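Long-range contacts in D-alanine--D-alanine ligase (Acinetobacter baumannii ACICU, PDB 5D8D), which catalyses the ATP-dependent joining of two D-alanine molecules into D-alanyl-D-alanine, a building block of bacterial peptidoglycan: residues 181-185 with 224-228; 192-196 with 232-236. One frame throughout, in Å; residues are numbered along the deposited sequence.

Contacts 1 and 2 lie side by side in the C-terminal ATP-grasp region, their centres 11 Å apart. Strands 181-189 and 192-198 are antiparallel neighbours in one four-stranded sheet; contact 1 joins the first to the loop 224-228, and contact 2 joins the second to helix 229-245, which that loop leads into. The two contacts meet directly: Phe-184 CD2 lies 3.7 Å from Val-196 CG2, and Cys-225 SG lies 3.6 Å from Val-196 CG2 and 3.3 Å from Glu-232 OE1. Asp-255, a predicted magnesium ligand, has its side chain about 7 Å from that of Phe-184 and about 9 Å from that of Leu-235, so both contacts lie near the predicted metal site.

Contact 1. Residues 181-185 with 224-228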
ATOM      1  N   GLY A 181     -19.260 -23.244  -2.088  1.00 57.56           N
ATOM      2  CA  GLY A 181     -19.067 -23.670  -0.721  1.00 56.16           C
ATOM      3  C   GLY A 181     -19.649 -22.723   0.303  1.00 52.24           C
ATOM      4  O   GLY A 181     -20.634 -22.040   0.062  1.00 58.58           O
ATOM      5  N   ARG A 182     -19.000 -22.691   1.454  1.00 52.26           N
ATOM      6  CA  ARG A 182     -19.424 -21.902   2.596  1.00 48.93           C
ATOM      7  C   ARG A 182     -18.338 -20.871   2.924  1.00 47.72           C
ATOM      8  O   ARG A 182     -17.145 -21.148   2.759  1.00 47.08           O
ATOM      9  CB  ARG A 182     -19.621 -22.854   3.765  1.00 48.90           C
ATOM     10  CG  ARG A 182     -20.669 -23.934   3.496  1.00 44.04           C
ATOM     11  CD  ARG A 182     -20.858 -24.814   4.707  1.00 43.04           C
ATOM     12  NE  ARG A 182     -19.651 -25.535   5.096  1.00 43.42           N
ATOM     13  CZ  ARG A 182     -19.516 -26.216   6.241  1.00 46.31           C
ATOM     14  NH1 ARG A 182     -20.512 -26.279   7.119  1.00 50.99           N
ATOM     15  NH2 ARG A 182     -18.385 -26.861   6.519  1.00 46.32           N
ATOM     16  N   GLU A 183     -18.760 -19.692   3.370  1.00 46.93           N
ATOM     17  CA  GLU A 183     -17.869 -18.576   3.641  1.00 47.10           C
ATOM     18  C   GLU A 183     -17.707 -18.384   5.128  1.00 47.01           C
ATOM     19  O   GLU A 183     -18.683 -18.449   5.866  1.00 46.89           O
ATOM     20  CB  GLU A 183     -18.425 -17.308   3.021  1.00 53.18           C
ATOM     21  CG  GLU A 183     -17.384 -16.216   2.895  1.00 62.78           C
ATOM     22  CD  GLU A 183     -17.921 -14.956   2.266  1.00 67.89           C
ATOM     23  OE1 GLU A 183     -18.889 -15.082   1.479  1.00 62.61           O
ATOM     24  OE2 GLU A 183     -17.346 -13.857   2.550  1.00 68.99           O
ATOM     25  N   PHE A 184     -16.468 -18.156   5.550  1.00 45.02           N
ATOM     26  CA  PHE A 184     -16.103 -17.980   6.954  1.00 41.11           C
ATOM     27  C   PHE A 184     -15.353 -16.680   7.201  1.00 40.46           C
ATOM     28  O   PHE A 184     -14.740 -16.174   6.279  1.00 43.69           O
ATOM     29  CB  PHE A 184     -15.232 -19.147   7.395  1.00 41.65           C
ATOM     30  CG  PHE A 184     -15.895 -20.461   7.203  1.00 45.41           C
ATOM     31  CD1 PHE A 184     -15.845 -21.105   5.969  1.00 46.68           C
ATOM     32  CD2 PHE A 184     -16.630 -21.035   8.230  1.00 49.58           C
ATOM     33  CE1 PHE A 184     -16.471 -22.327   5.779  1.00 52.61           C
ATOM     34  CE2 PHE A 184     -17.261 -22.261   8.046  1.00 49.90           C
ATOM     35  CZ  PHE A 184     -17.185 -22.907   6.821  1.00 52.28           C
ATOM     36  N   THR A 185     -15.431 -16.124   8.421  1.00 39.99           N
ATOM     37  CA  THR A 185     -14.564 -15.019   8.816  1.00 36.03           C
ATOM     38  C   THR A 185     -13.745 -15.437  10.004  1.00 37.15           C
ATOM     39  O   THR A 185     -14.205 -16.115  10.910  1.00 38.75           O
ATOM     40  CB  THR A 185     -15.302 -13.683   9.026  1.00 37.76           C
ATOM     41  OG1 THR A 185     -14.373 -12.590   8.908  1.00 42.88           O
ATOM     42  CG2 THR A 185     -15.928 -13.573  10.327  1.00 38.18           C
ATOM     43  N   PRO A 224     -21.518 -22.719  16.667  1.00 63.94           N
ATOM     44  CA  PRO A 224     -20.426 -23.397  15.953  1.00 65.34           C
ATOM     45  C   PRO A 224     -20.455 -23.174  14.437  1.00 54.48           C
ATOM     46  O   PRO A 224     -21.519 -23.044  13.859  1.00 58.23           O
ATOM     47  CB  PRO A 224     -20.665 -24.880  16.279  1.00 72.85           C
ATOM     48  CG  PRO A 224     -22.132 -24.971  16.563  1.00 74.21           C
ATOM     49  CD  PRO A 224     -22.515 -23.669  17.201  1.00 69.01           C
ATOM     50  N   CYS A 225     -19.279 -23.106  13.820  1.00 51.37           N
ATOM     51  CA  CYS A 225     -19.178 -22.715  12.421  1.00 53.98           C
ATOM     52  C   CYS A 225     -19.435 -23.829  11.427  1.00 50.59           C
ATOM     53  O   CYS A 225     -19.743 -23.542  10.278  1.00 51.39           O
ATOM     54  CB  CYS A 225     -17.812 -22.086  12.135  1.00 60.09           C
ATOM     55  SG  CYS A 225     -16.440 -23.203  12.405  1.00 58.39           S
ATOM     56  N   GLY A 226     -19.316 -25.077  11.852  1.00 48.03           N
ATOM     57  CA  GLY A 226     -19.635 -26.208  10.983  1.00 52.27           C
ATOM     58  C   GLY A 226     -18.416 -26.866  10.364  1.00 50.61           C
ATOM     59  O   GLY A 226     -18.501 -27.393   9.262  1.00 53.63           O
ATOM     60  N   LEU A 227     -17.314 -26.848  11.108  1.00 48.88           N
ATOM     61  CA  LEU A 227     -16.005 -27.326  10.710  1.00 49.63           C
ATOM     62  C   LEU A 227     -15.515 -28.174  11.870  1.00 52.11           C
ATOM     63  O   LEU A 227     -15.754 -27.844  13.057  1.00 50.02           O
ATOM     64  CB  LEU A 227     -15.051 -26.131  10.564  1.00 47.91           C
ATOM     65  CG  LEU A 227     -14.706 -25.456   9.234  1.00 51.47           C
ATOM     66  CD1 LEU A 227     -15.661 -25.718   8.082  1.00 57.12           C
ATOM     67  CD2 LEU A 227     -14.526 -23.951   9.416  1.00 51.94           C
ATOM     68  N   SER A 228     -14.814 -29.253  11.568  1.00 51.50           N
ATOM     69  CA  SER A 228     -14.305 -30.089  12.652  1.00 54.78           C
ATOM     70  C   SER A 228     -13.214 -29.293  13.341  1.00 55.00           C
ATOM     71  O   SER A 228     -12.655 -28.390  12.748  1.00 57.28           O
ATOM     72  CB  SER A 228     -13.789 -31.439  12.137  1.00 57.21           C
ATOM     73  OG  SER A 228     -12.931 -31.295  11.024  1.00 60.38           O
TER
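Phe-184 presents one ring face to Leu-227, whose CD2 sits 3.9 Å from the ring centroid and 26° off the ring normal, a CH-pi contact; Leu-227 CD1 also comes within 3.4 Å of Phe-184 CZ. At the ring edge, Phe-184 CE2 is 3.6 Å from Cys-225 O; CE2 also makes an apolar contact with Cys-225 CB at 4.1 Å. Two residues earlier on the strand, Arg-182 points the same way and extends its guanidinium to a single carbonyl: NH2 donates to Gly-226 O at 2.8 Å (148°), and NH1 adds a weak hydrogen bond to Gly-226 O at 3.1 Å (133°). The Gly-226 phi/psi of 100/32 by itself calls for glycine, and an ideal CB would also clash with Arg-182 NH1 as placed here, at 2.8 Å. Ser-228 then takes the N-cap position of helix 229-245. Segment 181-185 lies in the predicted ATP-binding range of the ATP-grasp fold, and its buried Thr-185 hydrogen-bonds through OG1 to OD1 of Asp-255, a predicted magnesium ligand. With 203 Å² buried, the contact implies a loop held by two different means: arginine-to-carbonyl hydrogen bonds, one weak, at the partly exposed margin and apolar contact around the buried phenylalanine.

Contact 2. Residues 192-196 with 232-236; sequences QPLPV and EKKLQ
Residues 192-196 run extended (phi -49 to -117°, psi 139 to 167°) past helical residues 232-236, where Gln-236 N hydrogen-bonds to Glu-232 O at 2.9 Å. The segments run in opposite senses, CA of Pro-193 lying 5.8 Å from CA of Gln-236 and CA of Val-196 7.0 Å from CA of Glu-232. CA-to-CB bonds of Glu-232, Leu-235 and Gln-236 point toward 192-196. Pro-193, C-gamma exo, aims its CB at the helix, 3.7 Å from Gln-236 CB, with its CG 3.7 Å from Gln-236 O. Leu-194 turns its CB away, but its O accepts a weak hydrogen bond from Gln-236 NE2 (3.0 Å, N-H...O 146°; glutamine chi1 m, chi2 t). This is a helix packed on a sheet of the ATP-grasp fold: strand 192-198, broken by a bulge or short loop and regular at 192-193, is outermost in its four-stranded antiparallel sheet within the chain, and helix 229-245 covers a face where Leu-235 also touches Ile-186 of the adjoining strand. Pro-195, CB likewise away, places CA 3.8 Å from Glu-232 OE2 and 3.7 Å from Gln-236 NE2. Val-196 N makes a weak, long hydrogen bond to Glu-232 OE2 (3.5 Å, N-H...O 167°; glutamate chi1 and chi2 t). Val-196, CB toward the helix and chi1 near -6°, puts CG1 3.4 Å from Glu-232 CG and 4.0 Å from Gln-236 CG, while its CG2 lies 4.3 Å from Leu-235 CD1.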
ATOM      1  N   GLN A 192      -3.340 -12.686  16.718  1.00 53.36           N
ATOM      2  CA  GLN A 192      -3.673 -14.146  16.638  1.00 56.03           C
ATOM      3  C   GLN A 192      -5.131 -14.440  16.278  1.00 52.43           C
ATOM      4  O   GLN A 192      -5.996 -13.608  16.508  1.00 55.78           O
ATOM      5  CB  GLN A 192      -3.338 -14.837  17.959  1.00 54.82           C
ATOM      6  CG  GLN A 192      -1.870 -14.704  18.341  1.00 59.61           C
ATOM      7  CD  GLN A 192      -0.915 -15.393  17.344  1.00 68.23           C
ATOM      8  OE1 GLN A 192       0.012 -14.755  16.835  1.00 74.80           O
ATOM      9  NE2 GLN A 192      -1.141 -16.691  17.062  1.00 62.64           N
ATOM     10  N   PRO A 193      -5.406 -15.637  15.731  1.00 55.13           N
ATOM     11  CA  PRO A 193      -6.782 -15.979  15.290  1.00 51.70           C
ATOM     12  C   PRO A 193      -7.739 -16.295  16.430  1.00 48.27           C
ATOM     13  O   PRO A 193      -7.375 -16.948  17.396  1.00 50.12           O
ATOM     14  CB  PRO A 193      -6.585 -17.244  14.444  1.00 55.24           C
ATOM     15  CG  PRO A 193      -5.089 -17.467  14.367  1.00 53.80           C
ATOM     16  CD  PRO A 193      -4.482 -16.770  15.527  1.00 51.69           C
ATOM     17  N   LEU A 194      -8.959 -15.811  16.299  1.00 46.42           N
ATOM     18  CA  LEU A 194     -10.016 -16.063  17.234  1.00 46.43           C
ATOM     19  C   LEU A 194     -10.917 -17.127  16.569  1.00 49.03           C
ATOM     20  O   LEU A 194     -10.781 -17.391  15.374  1.00 47.00           O
ATOM     21  CB  LEU A 194     -10.781 -14.742  17.520  1.00 46.67           C
ATOM     22  CG  LEU A 194     -10.036 -13.692  18.356  1.00 42.78           C
ATOM     23  CD1 LEU A 194     -10.770 -12.343  18.347  1.00 42.01           C
ATOM     24  CD2 LEU A 194      -9.843 -14.191  19.777  1.00 44.04           C
ATOM     25  N   PRO A 195     -11.844 -17.739  17.337  1.00 49.47           N
ATOM     26  CA  PRO A 195     -12.768 -18.763  16.808  1.00 50.44           C
ATOM     27  C   PRO A 195     -13.436 -18.336  15.531  1.00 45.22           C
ATOM     28  O   PRO A 195     -13.808 -17.166  15.406  1.00 47.65           O
ATOM     29  CB  PRO A 195     -13.822 -18.875  17.911  1.00 50.37           C
ATOM     30  CG  PRO A 195     -13.089 -18.545  19.145  1.00 51.93           C
ATOM     31  CD  PRO A 195     -12.119 -17.468  18.759  1.00 52.29           C
ATOM     32  N   VAL A 196     -13.586 -19.263  14.601  1.00 41.73           N
ATOM     33  CA  VAL A 196     -14.074 -18.898  13.261  1.00 41.19           C
ATOM     34  C   VAL A 196     -15.591 -18.718  13.273  1.00 42.12           C
ATOM     35  O   VAL A 196     -16.264 -19.218  14.154  1.00 44.58           O
ATOM     36  CB  VAL A 196     -13.501 -19.759  12.075  1.00 42.87           C
ATOM     37  CG1 VAL A 196     -12.431 -20.747  12.478  1.00 44.39           C
ATOM     38  CG2 VAL A 196     -14.555 -20.396  11.220  1.00 42.20           C
ATOM     39  N   GLU A 232     -10.951 -26.434  11.461  1.00 55.72           N
ATOM     40  CA  GLU A 232     -10.937 -25.075  12.008  1.00 55.47           C
ATOM     41  C   GLU A 232      -9.536 -24.601  12.318  1.00 51.76           C
ATOM     42  O   GLU A 232      -9.152 -23.515  11.905  1.00 49.58           O
ATOM     43  CB  GLU A 232     -11.834 -24.948  13.256  1.00 53.32           C
ATOM     44  CG  GLU A 232     -11.648 -23.678  14.116  1.00 55.59           C
ATOM     45  CD  GLU A 232     -12.887 -23.235  14.928  1.00 59.66           C
ATOM     46  OE1 GLU A 232     -14.020 -23.664  14.635  1.00 68.27           O
ATOM     47  OE2 GLU A 232     -12.738 -22.416  15.863  1.00 58.25           O
ATOM     48  N   LYS A 233      -8.773 -25.386  13.051  1.00 54.65           N
ATOM     49  CA  LYS A 233      -7.464 -24.906  13.448  1.00 62.78           C
ATOM     50  C   LYS A 233      -6.535 -24.809  12.202  1.00 63.62           C
ATOM     51  O   LYS A 233      -5.706 -23.885  12.099  1.00 56.80           O
ATOM     52  CB  LYS A 233      -6.931 -25.669  14.668  1.00 65.59           C
ATOM     53  CG  LYS A 233      -6.290 -27.010  14.439  1.00 80.81           C
ATOM     54  CD  LYS A 233      -5.960 -27.663  15.801  1.00 94.36           C
ATOM     55  CE  LYS A 233      -4.492 -28.112  15.946  1.00 97.96           C
ATOM     56  NZ  LYS A 233      -4.080 -29.189  15.000  1.00 91.71           N
ATOM     57  N   LYS A 234      -6.781 -25.662  11.206  1.00 54.86           N
ATOM     58  CA  LYS A 234      -6.082 -25.555   9.949  1.00 56.38           C
ATOM     59  C   LYS A 234      -6.425 -24.240   9.217  1.00 53.60           C
ATOM     60  O   LYS A 234      -5.550 -23.580   8.671  1.00 48.52           O
ATOM     61  CB  LYS A 234      -6.349 -26.811   9.088  1.00 61.53           C
ATOM     62  CG  LYS A 234      -5.308 -27.198   8.044  1.00 73.62           C
ATOM     63  CD  LYS A 234      -3.840 -26.797   8.354  1.00 89.91           C
ATOM     64  CE  LYS A 234      -3.237 -27.421   9.619  1.00 92.46           C
ATOM     65  NZ  LYS A 234      -3.186 -28.907   9.518  1.00 96.51           N
ATOM     66  N   LEU A 235      -7.697 -23.874   9.208  1.00 52.02           N
ATOM     67  CA  LEU A 235      -8.148 -22.606   8.634  1.00 50.34           C
ATOM     68  C   LEU A 235      -7.533 -21.411   9.380  1.00 45.67           C
ATOM     69  O   LEU A 235      -7.115 -20.451   8.759  1.00 41.59           O
ATOM     70  CB  LEU A 235      -9.664 -22.470   8.703  1.00 51.79           C
ATOM     71  CG  LEU A 235     -10.498 -21.901   7.560  1.00 52.91           C
ATOM     72  CD1 LEU A 235     -11.652 -21.106   8.150  1.00 50.17           C
ATOM     73  CD2 LEU A 235      -9.760 -21.046   6.548  1.00 55.63           C
ATOM     74  N   GLN A 236      -7.459 -21.483  10.696  1.00 43.33           N
ATOM     75  CA  GLN A 236      -6.861 -20.391  11.498  1.00 48.13           C
ATOM     76  C   GLN A 236      -5.356 -20.216  11.215  1.00 47.58           C
ATOM     77  O   GLN A 236      -4.878 -19.105  11.066  1.00 49.20           O
ATOM     78  CB  GLN A 236      -7.090 -20.624  13.000  1.00 46.10           C
ATOM     79  CG  GLN A 236      -8.550 -20.533  13.407  1.00 45.57           C
ATOM     80  CD  GLN A 236      -8.793 -20.929  14.841  1.00 44.74           C
ATOM     81  OE1 GLN A 236      -8.268 -21.925  15.334  1.00 48.87           O
ATOM     82  NE2 GLN A 236      -9.603 -20.151  15.522  1.00 48.02           N
TER